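Local structure of aldehyde dehydrogenase (Trypanosoma brucei, 5MYP) at residues E56-I61 against R67-T72; V231-C236 against K402-G407; E281-M286 against K290-L295; L431-V436 against G442-R447; D470-P475 against R483-L488. The protein probably oxidises aldehydes to carboxylic acids with NAD+ as the electron acceptor. One frame throughout, in Å; residues are numbered along the deposited sequence. Where two conformers were deposited one is given.

Contact 1: E56-I61 against R67-T72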
# COMPACT_ATOMS: atom_id res chain seq x y z
N GLU A 56 13.40 20.22 27.57
CA GLU A 56 13.34 21.29 26.56
C GLU A 56 12.29 21.03 25.48
O GLU A 56 11.66 21.98 24.99
CB GLU A 56 14.72 21.50 25.92
CG GLU A 56 14.92 22.91 25.38
CD GLU A 56 16.32 23.16 24.85
OE1 GLU A 56 17.18 22.26 24.97
OE2 GLU A 56 16.57 24.26 24.31
N PHE A 57 12.09 19.77 25.10
CA PHE A 57 11.01 19.40 24.15
C PHE A 57 9.62 19.69 24.72
O PHE A 57 8.77 20.23 24.02
CB PHE A 57 11.10 17.93 23.70
CG PHE A 57 12.01 17.69 22.53
CD1 PHE A 57 11.84 18.38 21.33
CD2 PHE A 57 13.02 16.73 22.60
CE1 PHE A 57 12.67 18.15 20.24
CE2 PHE A 57 13.86 16.50 21.52
CZ PHE A 57 13.68 17.21 20.34
N CYS A 58 9.40 19.34 25.99
CA CYS A 58 8.15 19.66 26.67
C CYS A 58 7.89 21.17 26.72
O CYS A 58 6.76 21.61 26.54
CB CYS A 58 8.11 19.07 28.09
SG CYS A 58 7.99 17.26 28.11
N LYS A 59 8.95 21.94 26.95
CA LYS A 59 8.87 23.41 26.95
C LYS A 59 8.55 23.98 25.56
O LYS A 59 7.75 24.91 25.44
CB LYS A 59 10.16 24.03 27.48
CG LYS A 59 10.39 23.80 28.97
CD LYS A 59 9.65 24.83 29.81
CE LYS A 59 10.43 26.14 29.92
NZ LYS A 59 9.79 27.13 30.83
N ALA A 60 9.19 23.43 24.53
CA ALA A 60 8.93 23.86 23.14
C ALA A 60 7.50 23.51 22.71
O ALA A 60 6.81 24.32 22.08
CB ALA A 60 9.93 23.23 22.19
N ILE A 61 7.08 22.29 23.05
CA ILE A 61 5.71 21.84 22.78
C ILE A 61 4.70 22.69 23.58
O ILE A 61 3.63 23.03 23.06
CB ILE A 61 5.56 20.32 23.04
CG1 ILE A 61 6.32 19.54 21.96
CG2 ILE A 61 4.08 19.90 23.06
CD1 ILE A 61 6.69 18.13 22.35
N ARG A 67 0.32 22.93 25.87
CA ARG A 67 0.05 21.61 26.39
C ARG A 67 0.94 21.41 27.62
O ARG A 67 2.13 21.75 27.60
CB ARG A 67 0.34 20.57 25.31
CG ARG A 67 0.03 19.14 25.69
CD ARG A 67 -0.70 18.38 24.58
NE ARG A 67 -0.17 18.58 23.23
CZ ARG A 67 0.96 18.04 22.77
NH1 ARG A 67 1.71 17.30 23.56
NH2 ARG A 67 1.33 18.26 21.52
N HIS A 68 0.35 20.89 28.70
CA HIS A 68 1.08 20.67 29.96
C HIS A 68 2.14 19.58 29.78
O HIS A 68 1.94 18.63 29.02
CB HIS A 68 0.10 20.27 31.08
CG HIS A 68 0.68 20.36 32.46
ND1 HIS A 68 1.46 19.37 33.01
CD2 HIS A 68 0.56 21.32 33.41
CE1 HIS A 68 1.81 19.72 34.24
NE2 HIS A 68 1.27 20.90 34.51
N ARG A 69 3.27 19.75 30.48
CA ARG A 69 4.41 18.81 30.42
C ARG A 69 4.00 17.35 30.57
O ARG A 69 4.44 16.49 29.80
CB ARG A 69 5.43 19.17 31.50
CG ARG A 69 6.45 18.08 31.78
CD ARG A 69 7.39 18.48 32.89
NE ARG A 69 8.16 17.33 33.36
CZ ARG A 69 9.34 16.94 32.88
NH1 ARG A 69 9.94 17.60 31.89
NH2 ARG A 69 9.94 15.87 33.40
N ASP A 70 3.19 17.08 31.58
CA ASP A 70 2.70 15.72 31.86
C ASP A 70 1.84 15.15 30.73
O ASP A 70 1.91 13.96 30.44
CB ASP A 70 1.90 15.70 33.18
CG ASP A 70 2.76 16.01 34.40
OD1 ASP A 70 4.00 16.10 34.28
OD2 ASP A 70 2.18 16.17 35.49
N GLU A 71 1.03 16.00 30.09
CA GLU A 71 0.25 15.59 28.92
C GLU A 71 1.18 15.21 27.76
O GLU A 71 0.98 14.19 27.11
CB GLU A 71 -0.72 16.69 28.48
CG GLU A 71 -1.83 16.19 27.56
CD GLU A 71 -2.91 17.24 27.30
OE1 GLU A 71 -3.42 17.83 28.27
OE2 GLU A 71 -3.25 17.46 26.12
N THR A 72 2.21 16.03 27.54
CA THR A 72 3.22 15.76 26.51
C THR A 72 4.03 14.50 26.80
O THR A 72 4.35 13.75 25.88
CB THR A 72 4.17 16.97 26.35
OG1 THR A 72 3.40 18.12 25.98
CG2 THR A 72 5.23 16.71 25.27
O HOH W 1 4.46 20.21 27.19
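Ile61 meets the 67-72 segment with two different methyls: CG2 sits over one face of the Arg67 guanidinium, with CZ 3.6 Å away, and CD1 reaches Thr72 CG2 at 3.6 Å. The branching of Ile61 makes this double contact possible, since CG2 lies anti to the backbone N while CG1 (chi1 -70°) carries CD1 to the threonine methyl. One turn earlier, Cys58 SG rests 4.0 Å from Thr72 CG2 and also touches the aliphatic part of Arg69 at CG. The direct contact is thus mainly apolar, and the polar link is made by a bridging water. It donates to Cys58 O and to Arg67 O and accepts from Thr72 OG1 at 2.6 Å, so that one molecule is gripped by three partners and ties the helix 54-65 backbone to the start of the next helix. Further out, Arg67 bends at chi2 and chi3 to turn its guanidinium back beneath Ile61, where Glu76 holds it by a salt bridge and Asn254 accepts from NE. Arg69 runs extended to a salt bridge with Asp55 and a hydrogen bond to Asn486 of the second subunit. His68 ND1 accepts from Asp70 N at 3.2 Å, an N-cap that begins helix 69-95. Together these features form a corner between consecutive helices, with helix 54-65 packed on the first turn of helix 69-95 beside the subunit interface.

Contact 2: V231-C236 against K402-G407. Unlike the reference sequence in segment 231-236: Thr235 (reference Ser).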
# COMPACT_ATOMS: atom_id res chain seq x y z
N VAL A 231 -20.25 5.65 20.09
CA VAL A 231 -21.56 5.04 20.28
C VAL A 231 -21.68 4.63 21.75
O VAL A 231 -20.80 3.95 22.27
CB VAL A 231 -21.75 3.82 19.35
CG1 VAL A 231 -23.11 3.17 19.57
CG2 VAL A 231 -21.58 4.24 17.89
N VAL A 232 -22.76 5.05 22.41
CA VAL A 232 -23.03 4.68 23.80
C VAL A 232 -24.42 4.06 23.85
O VAL A 232 -25.40 4.74 23.54
CB VAL A 232 -22.95 5.89 24.74
CG1 VAL A 232 -23.21 5.48 26.19
CG2 VAL A 232 -21.59 6.58 24.61
N ASP A 233 -24.51 2.79 24.23
CA ASP A 233 -25.80 2.09 24.26
C ASP A 233 -26.47 2.22 25.64
O ASP A 233 -26.06 3.06 26.44
CB ASP A 233 -25.64 0.63 23.76
CG ASP A 233 -25.11 -0.34 24.82
OD1 ASP A 233 -24.63 0.10 25.89
OD2 ASP A 233 -25.18 -1.56 24.56
N ASP A 234 -27.49 1.41 25.89
CA ASP A 234 -28.27 1.44 27.15
C ASP A 234 -27.85 0.38 28.21
O ASP A 234 -28.61 0.12 29.14
CB ASP A 234 -29.78 1.32 26.84
CG ASP A 234 -30.14 0.06 26.04
OD1 ASP A 234 -29.23 -0.66 25.59
OD2 ASP A 234 -31.35 -0.19 25.85
N THR A 235 -26.65 -0.19 28.08
CA THR A 235 -26.16 -1.21 29.02
C THR A 235 -25.04 -0.68 29.93
O THR A 235 -24.42 -1.47 30.65
CB THR A 235 -25.67 -2.47 28.27
OG1 THR A 235 -24.55 -2.15 27.43
CG2 THR A 235 -26.79 -3.07 27.43
N CYS A 236 -24.81 0.64 29.92
CA CYS A 236 -23.71 1.27 30.67
C CYS A 236 -24.16 2.22 31.80
O CYS A 236 -23.34 3.01 32.29
CB CYS A 236 -22.80 2.06 29.70
SG CYS A 236 -22.03 1.07 28.40
N LYS A 402 -22.37 -7.96 24.07
CA LYS A 402 -21.56 -8.57 23.00
C LYS A 402 -22.21 -8.50 21.62
O LYS A 402 -21.54 -8.16 20.64
CB LYS A 402 -21.22 -10.04 23.34
CG LYS A 402 -19.87 -10.25 24.01
CD LYS A 402 -19.71 -9.43 25.29
CE LYS A 402 -18.27 -9.41 25.76
NZ LYS A 402 -18.01 -8.27 26.69
N ARG A 403 -23.50 -8.83 21.55
CA ARG A 403 -24.23 -8.80 20.28
C ARG A 403 -24.31 -7.39 19.69
O ARG A 403 -24.16 -7.22 18.47
CB ARG A 403 -25.65 -9.37 20.46
CG ARG A 403 -26.45 -9.47 19.17
CD ARG A 403 -27.86 -9.97 19.44
NE ARG A 403 -27.89 -11.39 19.77
CZ ARG A 403 -27.88 -12.40 18.90
NH1 ARG A 403 -27.82 -12.18 17.58
NH2 ARG A 403 -27.91 -13.66 19.34
N PHE A 404 -24.54 -6.38 20.53
CA PHE A 404 -24.57 -4.98 20.09
C PHE A 404 -23.22 -4.55 19.51
O PHE A 404 -23.16 -3.96 18.44
CB PHE A 404 -24.95 -4.04 21.24
CG PHE A 404 -24.98 -2.59 20.84
CD1 PHE A 404 -26.09 -2.05 20.20
CD2 PHE A 404 -23.90 -1.75 21.11
CE1 PHE A 404 -26.13 -0.71 19.83
CE2 PHE A 404 -23.92 -0.42 20.74
CZ PHE A 404 -25.04 0.11 20.10
N ILE A 405 -22.15 -4.87 20.24
CA ILE A 405 -20.78 -4.50 19.84
C ILE A 405 -20.43 -5.16 18.50
O ILE A 405 -19.92 -4.49 17.60
CB ILE A 405 -19.75 -4.88 20.93
CG1 ILE A 405 -19.97 -4.04 22.20
CG2 ILE A 405 -18.31 -4.70 20.42
CD1 ILE A 405 -19.40 -4.67 23.46
N ARG A 406 -20.71 -6.46 18.40
CA ARG A 406 -20.48 -7.23 17.18
C ARG A 406 -21.24 -6.66 15.98
O ARG A 406 -20.69 -6.59 14.87
CB ARG A 406 -20.87 -8.70 17.38
CG ARG A 406 -20.43 -9.64 16.27
CD ARG A 406 -20.61 -11.10 16.64
NE ARG A 406 -20.24 -11.99 15.53
CZ ARG A 406 -20.20 -13.32 15.59
NH1 ARG A 406 -20.51 -13.97 16.71
NH2 ARG A 406 -19.86 -14.02 14.50
N GLY A 407 -22.48 -6.25 16.20
CA GLY A 407 -23.31 -5.63 15.16
C GLY A 407 -22.75 -4.32 14.63
O GLY A 407 -22.72 -4.10 13.42
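The ring of Phe404 takes Asp233 CB on one face and Val231 CG1 at its edge, in the ring plane. The aspartate methylene lies 3.8 Å from the ring centroid, 20° off the normal, a CH-pi contact displaced toward the CE2-CZ side. Val231 CG1 comes in at the far end of the same ring, 3.7 Å from CZ. The carboxylate of Asp233 is turned 44° from the ring plane, and its OD2 passes 3.7 Å from Phe404 CD2. The aspartate and phenylalanine side chains run antiparallel, each extending toward the base of the other. Phe404 reaches across because its CG stands anti to the backbone N (chi1 179°), which sends the ring out from the helix toward the strand end.

Strand 229-232 and strand 395-398 are parallel neighbours in the sheet, and helix 402-411 follows the latter directly; the contact therefore places the first turn of that helix against the C-terminal end of the adjacent strand in an alpha/beta layer. Ile382 of helix 379-387 and Tyr376 of strand 370-376 also touch Phe404.

Beyond the ring, Asp233 closes an Asx turn. Its OD1 accepts from Thr235 N at 3.0 Å, met from above the carboxylate plane, and from Thr235 OG1 at 2.7 Å on the syn lone pair. OD2 is bound by Ser399 OG, so both oxygens are engaged and the carboxylate is held in its orientation, while Thr235 OG1 accepts from Asn400 N.

Contact 3: E281-M286 against K290-L295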
# COMPACT_ATOMS: atom_id res chain seq x y z
N GLU A 281 -19.87 16.64 34.76
CA GLU A 281 -19.12 16.36 36.00
C GLU A 281 -17.66 16.03 35.72
O GLU A 281 -16.78 16.54 36.41
CB GLU A 281 -19.77 15.24 36.82
CG GLU A 281 -21.12 15.60 37.44
CD GLU A 281 -21.07 16.86 38.29
OE1 GLU A 281 -20.17 16.97 39.15
OE2 GLU A 281 -21.92 17.76 38.09
N ALA A 282 -17.41 15.19 34.71
CA ALA A 282 -16.05 14.86 34.29
C ALA A 282 -15.25 16.10 33.88
O ALA A 282 -14.09 16.25 34.25
CB ALA A 282 -16.07 13.84 33.16
N ARG A 283 -15.90 16.99 33.12
CA ARG A 283 -15.27 18.24 32.66
C ARG A 283 -14.84 19.14 33.83
O ARG A 283 -13.71 19.65 33.83
CB ARG A 283 -16.22 19.02 31.75
CG ARG A 283 -15.56 20.16 30.98
CD ARG A 283 -16.59 20.95 30.19
NE ARG A 283 -17.33 21.89 31.04
CZ ARG A 283 -17.47 23.21 30.83
NH1 ARG A 283 -18.16 23.93 31.71
NH2 ARG A 283 -16.97 23.81 29.76
N LYS A 284 -15.73 19.32 34.80
CA LYS A 284 -15.43 20.11 36.01
C LYS A 284 -14.26 19.52 36.78
O LYS A 284 -13.36 20.25 37.19
CB LYS A 284 -16.65 20.17 36.95
CG LYS A 284 -17.80 21.02 36.44
CD LYS A 284 -19.02 20.92 37.35
CE LYS A 284 -20.33 21.10 36.59
NZ LYS A 284 -20.39 22.38 35.83
N ALA A 285 -14.28 18.20 36.97
CA ALA A 285 -13.21 17.48 37.66
C ALA A 285 -11.84 17.67 36.99
O ALA A 285 -10.86 17.96 37.67
CB ALA A 285 -13.55 16.00 37.76
N MET A 286 -11.79 17.52 35.67
CA MET A 286 -10.52 17.58 34.93
C MET A 286 -9.95 18.99 34.75
O MET A 286 -8.74 19.16 34.81
CB MET A 286 -10.67 16.89 33.57
CG MET A 286 -10.87 15.39 33.69
SD MET A 286 -11.06 14.56 32.10
CE MET A 286 -11.73 12.99 32.64
N LYS A 290 -11.77 26.81 39.40
CA LYS A 290 -11.19 28.15 39.21
C LYS A 290 -10.96 28.50 37.74
O LYS A 290 -11.30 29.60 37.32
CB LYS A 290 -9.88 28.31 40.00
CG LYS A 290 -9.37 29.75 40.00
CD LYS A 290 -8.31 30.01 41.05
CE LYS A 290 -7.81 31.44 40.94
NZ LYS A 290 -7.05 31.88 42.15
N PHE A 291 -10.41 27.56 36.98
CA PHE A 291 -10.19 27.76 35.54
C PHE A 291 -11.51 28.11 34.83
O PHE A 291 -11.58 29.10 34.11
CB PHE A 291 -9.54 26.54 34.89
CG PHE A 291 -9.43 26.63 33.39
CD1 PHE A 291 -8.41 27.38 32.80
CD2 PHE A 291 -10.35 25.99 32.56
CE1 PHE A 291 -8.31 27.47 31.41
CE2 PHE A 291 -10.26 26.08 31.18
CZ PHE A 291 -9.24 26.83 30.61
N LEU A 292 -12.53 27.28 35.05
CA LEU A 292 -13.84 27.49 34.43
C LEU A 292 -14.50 28.79 34.86
O LEU A 292 -15.02 29.53 34.02
CB LEU A 292 -14.77 26.29 34.69
CG LEU A 292 -14.43 25.00 33.95
CD1 LEU A 292 -15.26 23.84 34.48
CD2 LEU A 292 -14.62 25.17 32.45
N LYS A 293 -14.46 29.09 36.16
CA LYS A 293 -15.02 30.35 36.68
C LYS A 293 -14.38 31.59 36.05
O LYS A 293 -15.09 32.54 35.69
CB LYS A 293 -14.87 30.43 38.20
CG LYS A 293 -15.89 29.60 38.96
CD LYS A 293 -15.55 29.59 40.45
CE LYS A 293 -16.75 29.24 41.30
NZ LYS A 293 -16.35 29.15 42.73
N VAL A 294 -13.06 31.57 35.90
CA VAL A 294 -12.32 32.69 35.30
C VAL A 294 -12.66 32.82 33.81
O VAL A 294 -12.91 33.92 33.32
CB VAL A 294 -10.78 32.55 35.50
CG1 VAL A 294 -10.01 33.62 34.72
CG2 VAL A 294 -10.43 32.65 36.98
N LEU A 295 -12.69 31.69 33.11
CA LEU A 295 -13.06 31.66 31.70
C LEU A 295 -14.51 32.10 31.46
O LEU A 295 -14.78 32.82 30.49
CB LEU A 295 -12.84 30.25 31.12
CG LEU A 295 -12.86 30.07 29.60
CD1 LEU A 295 -11.81 30.93 28.95
CD2 LEU A 295 -12.65 28.61 29.29
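This is a small helix-to-helix packing contact between helix 272-287 and helix 289-296, which follow each other along the chain with hardly a linker between them. Leu292 carries it from the second helix, pointing at the first and dividing its two methyls between neighbouring residues. CD2 lies over one face of the Arg283 guanidinium, 3.6 Å above the plane though not over its centre, at 3.8 Å from CZ. CD1 turns to the backbone of the first helix and stands 4.0 Å from Lys284 CA, with Lys284 CG slightly farther off. Arg283 leaves its helix with CG anti to the backbone N (chi1 -167°) and then bends at chi3, which lays the flat group across the leucine. The charged end is held from elsewhere: NH2 forms a salt bridge with Glu339 and also donates to O of Pro349, on strand 346-353, while the leucine methyl lies on one face. Met248 of helix 240-252 packs on Arg283 as well. What results is a helical corner, two successive helices joined by a tight turn, with a leucine and the flat of an arginine at their junction, on the flank of the sheet that includes strand 346-353.

Contact 4: L431-V436 against G442-R447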
# COMPACT_ATOMS: atom_id res chain seq x y z
N LEU A 431 -0.55 -3.33 17.58
CA LEU A 431 -1.56 -2.95 16.60
C LEU A 431 -0.97 -2.06 15.51
O LEU A 431 -0.17 -1.17 15.81
CB LEU A 431 -2.71 -2.21 17.28
CG LEU A 431 -3.55 -2.98 18.29
CD1 LEU A 431 -4.69 -2.09 18.79
CD2 LEU A 431 -4.10 -4.27 17.71
N PRO A 432 -1.37 -2.29 14.24
CA PRO A 432 -1.04 -1.32 13.18
C PRO A 432 -1.92 -0.08 13.33
O PRO A 432 -3.11 -0.22 13.62
CB PRO A 432 -1.37 -2.08 11.89
CG PRO A 432 -2.40 -3.08 12.28
CD PRO A 432 -2.19 -3.40 13.73
N PHE A 433 -1.35 1.10 13.13
CA PHE A 433 -2.10 2.35 13.24
C PHE A 433 -2.24 3.00 11.87
O PHE A 433 -1.25 3.38 11.24
CB PHE A 433 -1.42 3.33 14.20
CG PHE A 433 -2.21 4.57 14.44
CD1 PHE A 433 -3.25 4.57 15.37
CD2 PHE A 433 -1.96 5.74 13.73
CE1 PHE A 433 -4.00 5.71 15.59
CE2 PHE A 433 -2.71 6.88 13.95
CZ PHE A 433 -3.73 6.87 14.88
N GLY A 434 -3.49 3.15 11.42
CA GLY A 434 -3.76 3.74 10.11
C GLY A 434 -5.24 3.90 9.83
O GLY A 434 -6.09 3.42 10.58
N GLY A 435 -5.54 4.59 8.73
CA GLY A 435 -6.91 4.85 8.32
C GLY A 435 -7.36 4.00 7.15
O GLY A 435 -6.67 3.08 6.72
N VAL A 436 -8.55 4.33 6.66
CA VAL A 436 -9.14 3.71 5.48
C VAL A 436 -10.02 4.77 4.80
O VAL A 436 -10.62 5.61 5.48
CB VAL A 436 -9.93 2.44 5.84
CG1 VAL A 436 -11.03 2.74 6.86
CG2 VAL A 436 -10.50 1.77 4.60
N GLY A 442 -2.61 2.82 4.29
CA GLY A 442 -1.40 2.31 4.93
C GLY A 442 -1.48 2.38 6.44
O GLY A 442 -2.44 2.91 7.01
N ALA A 443 -0.47 1.82 7.09
CA ALA A 443 -0.40 1.80 8.55
C ALA A 443 1.04 1.64 9.01
O ALA A 443 1.88 1.15 8.25
CB ALA A 443 -1.26 0.67 9.10
N TYR A 444 1.32 2.08 10.23
CA TYR A 444 2.66 1.95 10.81
C TYR A 444 2.58 1.73 12.33
O TYR A 444 1.50 1.45 12.85
CB TYR A 444 3.54 3.14 10.37
CG TYR A 444 3.30 4.46 11.07
CD1 TYR A 444 2.10 5.14 10.92
CD2 TYR A 444 4.30 5.05 11.85
CE1 TYR A 444 1.88 6.37 11.55
CE2 TYR A 444 4.10 6.27 12.48
CZ TYR A 444 2.89 6.93 12.32
OH TYR A 444 2.69 8.14 12.95
N HIS A 445 3.73 1.85 13.01
CA HIS A 445 3.96 1.52 14.44
C HIS A 445 4.60 0.14 14.52
O HIS A 445 4.04 -0.83 14.01
CB HIS A 445 2.72 1.57 15.35
CG HIS A 445 2.12 2.93 15.51
ND1 HIS A 445 1.22 3.24 16.52
CD2 HIS A 445 2.30 4.07 14.81
CE1 HIS A 445 0.87 4.51 16.42
NE2 HIS A 445 1.51 5.04 15.39
N GLY A 446 5.79 0.08 15.13
CA GLY A 446 6.46 -1.19 15.44
C GLY A 446 6.79 -2.02 14.22
O GLY A 446 7.37 -1.52 13.26
N ARG A 447 6.38 -3.29 14.26
CA ARG A 447 6.50 -4.21 13.11
C ARG A 447 5.90 -3.64 11.82
O ARG A 447 6.42 -3.89 10.73
CB ARG A 447 5.80 -5.54 13.42
CG ARG A 447 6.02 -6.64 12.40
CD ARG A 447 5.09 -7.82 12.63
NE ARG A 447 5.58 -8.71 13.68
CZ ARG A 447 6.47 -9.70 13.51
NH1 ARG A 447 7.03 -9.95 12.33
NH2 ARG A 447 6.82 -10.44 14.56
O HOH W 2 -0.12 0.70 17.62
O HOH W 3 -3.17 5.55 7.57
O HOH W 4 -4.70 1.54 7.63
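Phe433 and Tyr444 exchange two backbone hydrogen bonds, as an antiparallel hydrogen-bonded pair. Phe433 N donates to Tyr444 O at 2.9 Å, and Tyr444 N to Phe433 O at 3.1 Å. Water extends this single bridge at both ends: one molecule donates to Leu431 O and lies 3.1 Å from His445 ND1, and another accepts from Gly435 N and lies close to Gly442 O. Close backbone approach adds a CA-H...O contact from Ala443 CA to Phe433 O at 3.2 Å; Gly434 CA makes a second one, 3.5 Å from Gly442 O. Outside the backbone, Phe433 CB sits over the centre of the His445 ring, 3.5 Å from its centroid in a CH-pi contact. The phenylalanine and histidine rings are nearly parallel, planes 9° apart, but so far displaced that they barely overlap. Pro432 CB meets Ala443 CB at 3.9 Å on another side. Both Phe433 and Tyr444 touch Glu223, a predicted active-site residue, and Phe433 lies about 6 Å, side chain to side chain, from Cys259, the other one. The bridge thus pairs two loop segments flanking strand 440-441, at the wall of the probable catalytic pocket.

Contact 5: D470-P475 against R483-L488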
# COMPACT_ATOMS: atom_id res chain seq x y z
N ASP A 470 7.91 -28.96 -16.57
CA ASP A 470 8.67 -29.29 -17.79
C ASP A 470 7.97 -30.27 -18.73
O ASP A 470 8.37 -30.39 -19.89
CB ASP A 470 10.05 -29.86 -17.44
CG ASP A 470 10.91 -28.90 -16.62
OD1 ASP A 470 10.89 -27.68 -16.91
OD2 ASP A 470 11.61 -29.36 -15.70
N THR A 471 6.94 -30.97 -18.25
CA THR A 471 6.14 -31.87 -19.09
C THR A 471 5.28 -31.13 -20.12
O THR A 471 4.92 -31.71 -21.15
CB THR A 471 5.20 -32.77 -18.26
OG1 THR A 471 4.30 -31.96 -17.49
CG2 THR A 471 5.99 -33.70 -17.33
N VAL A 472 4.94 -29.86 -19.85
CA VAL A 472 4.04 -29.08 -20.72
C VAL A 472 4.54 -27.71 -21.21
O VAL A 472 4.09 -27.26 -22.27
CB VAL A 472 2.65 -28.90 -20.06
CG1 VAL A 472 1.91 -30.24 -19.99
CG2 VAL A 472 2.75 -28.27 -18.68
N ARG A 473 5.45 -27.05 -20.49
CA ARG A 473 5.77 -25.65 -20.80
C ARG A 473 6.52 -25.43 -22.13
O ARG A 473 6.26 -24.44 -22.81
CB ARG A 473 6.50 -24.95 -19.64
CG ARG A 473 7.93 -25.42 -19.34
CD ARG A 473 8.65 -24.41 -18.45
NE ARG A 473 9.70 -25.02 -17.63
CZ ARG A 473 10.61 -24.36 -16.92
NH1 ARG A 473 11.52 -25.03 -16.21
NH2 ARG A 473 10.65 -23.03 -16.92
N PHE A 474 7.42 -26.34 -22.49
CA PHE A 474 8.32 -26.12 -23.63
C PHE A 474 7.69 -26.42 -24.99
O PHE A 474 7.14 -27.51 -25.18
CB PHE A 474 9.60 -26.96 -23.49
CG PHE A 474 10.43 -26.61 -22.28
CD1 PHE A 474 10.97 -25.34 -22.15
CD2 PHE A 474 10.68 -27.55 -21.29
CE1 PHE A 474 11.74 -25.00 -21.04
CE2 PHE A 474 11.45 -27.22 -20.18
CZ PHE A 474 11.98 -25.94 -20.06
N PRO A 475 7.78 -25.47 -25.95
CA PRO A 475 7.52 -25.82 -27.35
C PRO A 475 8.56 -26.83 -27.88
O PRO A 475 9.59 -27.01 -27.23
CB PRO A 475 7.65 -24.47 -28.08
CG PRO A 475 7.55 -23.42 -27.03
CD PRO A 475 8.06 -24.04 -25.77
N ARG A 483 -2.75 -33.38 -26.06
CA ARG A 483 -3.42 -34.49 -25.37
C ARG A 483 -3.15 -34.49 -23.86
O ARG A 483 -4.05 -34.77 -23.06
CB ARG A 483 -3.01 -35.83 -25.97
CG ARG A 483 -4.01 -36.93 -25.72
CD ARG A 483 -3.63 -38.21 -26.42
NE ARG A 483 -4.75 -39.14 -26.51
CZ ARG A 483 -5.23 -39.87 -25.50
NH1 ARG A 483 -6.26 -40.68 -25.71
NH2 ARG A 483 -4.68 -39.81 -24.29
N VAL A 484 -1.91 -34.17 -23.47
CA VAL A 484 -1.52 -34.07 -22.06
C VAL A 484 -2.25 -32.92 -21.35
O VAL A 484 -2.79 -33.11 -20.26
CB VAL A 484 0.03 -33.91 -21.90
CG1 VAL A 484 0.43 -33.60 -20.47
CG2 VAL A 484 0.75 -35.17 -22.39
N LEU A 485 -2.27 -31.75 -21.98
CA LEU A 485 -2.98 -30.59 -21.43
C LEU A 485 -4.50 -30.74 -21.43
O LEU A 485 -5.16 -30.32 -20.48
CB LEU A 485 -2.57 -29.30 -22.16
CG LEU A 485 -1.15 -28.81 -21.88
CD1 LEU A 485 -0.75 -27.73 -22.87
CD2 LEU A 485 -1.03 -28.30 -20.45
N ASN A 486 -5.06 -31.34 -22.49
CA ASN A 486 -6.50 -31.64 -22.55
C ASN A 486 -6.97 -32.61 -21.45
O ASN A 486 -8.11 -32.53 -21.00
CB ASN A 486 -6.91 -32.17 -23.93
CG ASN A 486 -6.90 -31.10 -25.01
OD1 ASN A 486 -6.80 -29.91 -24.73
ND2 ASN A 486 -7.00 -31.53 -26.26
N SER A 487 -6.08 -33.51 -21.02
CA SER A 487 -6.38 -34.43 -19.91
C SER A 487 -6.53 -33.70 -18.56
O SER A 487 -7.31 -34.14 -17.71
CB SER A 487 -5.29 -35.51 -19.80
OG SER A 487 -5.72 -36.56 -18.94
N LEU A 488 -5.80 -32.60 -18.38
CA LEU A 488 -5.93 -31.76 -17.18
C LEU A 488 -7.21 -30.92 -17.17
O LEU A 488 -7.72 -30.59 -16.09
CB LEU A 488 -4.71 -30.83 -17.05
CG LEU A 488 -3.35 -31.49 -16.86
CD1 LEU A 488 -2.24 -30.45 -16.98
CD2 LEU A 488 -3.26 -32.22 -15.53
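Val472 and Leu485 cross at an angle, and the leucine's CD2 fits against the valine's branch point: it lies 3.6 Å from Val472 CG1 and 3.7 Å from Val472 CB. Val484, the preceding residue on the helix, comes to Val472 CG1 as well, its own CG1 standing 3.7 Å from that methyl. One valine methyl of the loop is therefore shared by two consecutive helix residues. Its direction follows from chi1 of -68°, which sets CG1 anti to the carbonyl carbon, while Leu485 leaves the helix to one side of the loop and reaches it with CD2. The contact is wholly apolar and small.

On the far side of the loop, Arg473 points away from the helix and clasps Asp470. NH1 and NE both donate to the single oxygen OD1, at 2.8 and 3.0 Å, side-on and in the guanidinium plane, forming a salt bridge between residues three apart in the chain. Phe474 CZ lies over a face of this guanidinium. Arg473 also forms a salt bridge with Asp421 of the second subunit and a cation-pi contact with Trp249 of that subunit.

The loop of residues 470-475 follows strand 454-461 and leads into helix 479-489, onto which it folds back; Lys481 of that helix donates to Val472 O and Phe474 O. Leu485 in turn packs on Asp70 of the second subunit, placing helix 479-489 beside the partner's helix 69-95.

In the fold
From the N terminus, contact 1 closes a short turn between helices 54-65 and 69-95. Contact 2 then spans 165 intervening residues, joining the end of strand 229-232 to helix 402-411, and within this long loop lies contact 3, the corner between helices 272-287 and 289-296. Contacts 4 and 5 follow in series, each a local closure: one brackets strand 440-441, the other folds the C-terminal loop onto helix 479-489. None of the loops cross. Contacts 1 and 5 lie about 70 Å apart, centre to centre, within one chain, yet they meet across the dimer, where Asp70 and Arg69 of one subunit face Leu485 and Asn486 of the other.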